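Local coordinates for protein putative sugar kinase PH1459 (Pyrococcus horikoshii, PDB 3EWM) that probably phosphorylates a sugar such as fructose at the expense of ATP, as a member of the PfkB carbohydrate kinase family, at residues Phe110-Asn115 / Asn138-Thr143. Residues are numbered along the deposited sequence; the frame is centred on the assembly and turned at random.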
loop_
_atom_site.group_PDB
_atom_site.type_symbol
_atom_site.label_atom_id
_atom_site.label_comp_id
_atom_site.label_asym_id
_atom_site.label_seq_id
_atom_site.Cartn_x
_atom_site.Cartn_y
_atom_site.Cartn_z
ATOM N N PHE A 110 11.102 6.178 -2.498
ATOM C CA PHE A 110 11.743 5.932 -3.794
ATOM C C PHE A 110 11.811 7.195 -4.654
ATOM O O PHE A 110 12.417 7.184 -5.727
ATOM C CB PHE A 110 11.012 4.831 -4.564
ATOM C CG PHE A 110 11.408 3.428 -4.188
ATOM C CD1 PHE A 110 12.747 3.067 -4.069
ATOM C CD2 PHE A 110 10.430 2.445 -4.004
ATOM C CE1 PHE A 110 13.114 1.770 -3.761
ATOM C CE2 PHE A 110 10.796 1.120 -3.710
ATOM C CZ PHE A 110 12.134 0.788 -3.587
ATOM N N ASN A 111 11.254 8.291 -4.143
ATOM C CA ASN A 111 11.182 9.566 -4.855
ATOM C C ASN A 111 12.112 10.670 -4.297
ATOM O O ASN A 111 11.799 11.858 -4.391
ATOM C CB ASN A 111 9.728 10.060 -4.825
ATOM C CG ASN A 111 9.403 11.012 -5.958
ATOM O OD1 ASN A 111 9.952 10.904 -7.061
ATOM N ND2 ASN A 111 8.469 11.924 -5.705
HETATM N N MSE A 112 13.253 10.288 -3.717
HETATM C CA MSE A 112 14.180 11.272 -3.165
HETATM C C MSE A 112 15.019 11.908 -4.249
HETATM O O MSE A 112 15.553 11.230 -5.114
HETATM C CB MSE A 112 15.091 10.640 -2.111
HETATM C CG MSE A 112 14.382 10.440 -0.794
HETATM SE SE MSE A 112 15.618 9.884 0.596
HETATM C CE MSE A 112 15.456 8.047 0.198
ATOM N N THR A 113 15.119 13.226 -4.207
ATOM C CA THR A 113 16.017 13.930 -5.104
ATOM C C THR A 113 17.062 14.601 -4.235
ATOM O O THR A 113 16.947 14.628 -3.000
ATOM C CB THR A 113 15.262 14.980 -5.963
ATOM O OG1 THR A 113 14.595 15.891 -5.093
ATOM C CG2 THR A 113 14.219 14.308 -6.868
ATOM N N LEU A 114 18.083 15.160 -4.865
ATOM C CA LEU A 114 19.147 15.818 -4.121
ATOM C C LEU A 114 18.659 16.942 -3.211
ATOM O O LEU A 114 19.218 17.148 -2.148
ATOM C CB LEU A 114 20.213 16.329 -5.067
ATOM C CG LEU A 114 21.016 15.191 -5.680
ATOM C CD1 LEU A 114 21.808 15.703 -6.875
ATOM C CD2 LEU A 114 21.934 14.548 -4.632
ATOM N N ASN A 115 17.609 17.640 -3.636
ATOM C CA ASN A 115 16.982 18.681 -2.821
ATOM C C ASN A 115 16.423 18.161 -1.506
ATOM O O ASN A 115 16.303 18.927 -0.565
ATOM C CB ASN A 115 15.842 19.336 -3.589
ATOM C CG ASN A 115 16.208 19.635 -4.994
ATOM O OD1 ASN A 115 15.845 18.885 -5.911
ATOM N ND2 ASN A 115 16.966 20.700 -5.190
ATOM N N ASN A 138 14.670 4.654 -9.139
ATOM C CA ASN A 138 14.994 6.051 -9.242
ATOM C C ASN A 138 13.752 6.867 -8.897
ATOM O O ASN A 138 12.653 6.330 -8.936
ATOM C CB ASN A 138 15.487 6.362 -10.652
ATOM C CG ASN A 138 16.966 6.099 -10.829
ATOM O OD1 ASN A 138 17.401 5.656 -11.895
ATOM N ND2 ASN A 138 17.755 6.411 -9.816
ATOM N N PRO A 139 13.916 8.156 -8.546
ATOM C CA PRO A 139 15.170 8.904 -8.402
ATOM C C PRO A 139 15.998 8.551 -7.171
ATOM O O PRO A 139 17.141 8.983 -7.086
ATOM C CB PRO A 139 14.697 10.363 -8.286
ATOM C CG PRO A 139 13.345 10.236 -7.668
ATOM C CD PRO A 139 12.746 9.025 -8.311
ATOM N N SER A 140 15.444 7.781 -6.235
ATOM C CA SER A 140 16.129 7.551 -4.964
ATOM C C SER A 140 17.486 6.865 -5.143
ATOM O O SER A 140 18.468 7.253 -4.498
ATOM C CB SER A 140 15.262 6.754 -3.999
ATOM O OG SER A 140 14.473 7.648 -3.236
ATOM N N ARG A 141 17.534 5.867 -6.019
ATOM C CA ARG A 141 18.786 5.197 -6.322
ATOM C C ARG A 141 19.899 6.185 -6.667
ATOM O O ARG A 141 20.933 6.210 -6.018
ATOM C CB ARG A 141 18.614 4.181 -7.440
ATOM C CG ARG A 141 19.940 3.678 -7.956
ATOM C CD ARG A 141 19.762 2.320 -8.559
ATOM N NE ARG A 141 19.435 2.386 -9.963
ATOM C CZ ARG A 141 18.383 1.820 -10.544
ATOM N NH1 ARG A 141 17.489 1.133 -9.847
ATOM N NH2 ARG A 141 18.234 1.949 -11.854
ATOM N N GLU A 142 19.677 7.018 -7.670
ATOM C CA GLU A 142 20.710 7.952 -8.085
ATOM C C GLU A 142 21.049 8.951 -6.987
ATOM O O GLU A 142 22.213 9.256 -6.775
ATOM C CB GLU A 142 20.349 8.619 -9.422
ATOM C CG GLU A 142 20.644 7.664 -10.553
ATOM C CD GLU A 142 20.124 8.095 -11.901
ATOM O OE1 GLU A 142 20.272 7.260 -12.822
ATOM O OE2 GLU A 142 19.575 9.220 -12.039
ATOM N N THR A 143 20.021 9.415 -6.278
ATOM C CA THR A 143 20.162 10.380 -5.220
ATOM C C THR A 143 21.025 9.800 -4.101
ATOM O O THR A 143 21.998 10.428 -3.683
ATOM C CB THR A 143 18.792 10.827 -4.682
ATOM O OG1 THR A 143 18.085 11.538 -5.716
ATOM C CG2 THR A 143 18.958 11.726 -3.453
#
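The N-terminal end of helix 140-151 meets the loop that runs from strand 100-103 to helix 119-124, with Ser140 and Thr143 of the helix bonded to Phe110 and Met112 of the loop. The contact is a worked example of how a backbone N-H and two hydroxyls near a helix's N-terminal end can bind the backbone of an irregular loop. Ser140 N donates to Phe110 O over 3.1 Å, reaching the oxygen from above the carbonyl plane, 52° out of it. In return Ser140 OG accepts from Met112 N at 2.9 Å, a fairly straight bond with 160° at the hydrogen, while the same hydroxyl is also bonded to Tyr109 O. One serine thus ties up three backbone groups of the loop. In the Rossmann-like ribokinase fold of PfkB kinases, this is the helix of a beta-alpha-beta crossover between strands 127-131 and 156-160, two parallel neighbours in the large sheet, and the contact lies away from the ATP-binding residues. Three residues on, Thr143 OG1 gives its proton to Met112 O at 2.6 Å, again tilted out of the carbonyl plane. With chi1 at -66°, OG1 sits beside the backbone N of Thr143, and CG2, anti to that N, lies 3.5 Å from Thr113 C. An alanine here would probably leave Met112 O without this donor and open a gap beside the Thr113 backbone where the methyl had packed. Pro139, preceded by a cis peptide bond, sets its ring against the loop: CD lies 3.2 Å from Phe110 O, and CG 3.5 Å from Asn111 OD1. Asn111 ND2 is bonded to Asp82 OD2, which would limit rotation of the amide. Selenomethionine Met112 bends at its last torsion, and its CE comes within 3.6 Å of Ser140 OG.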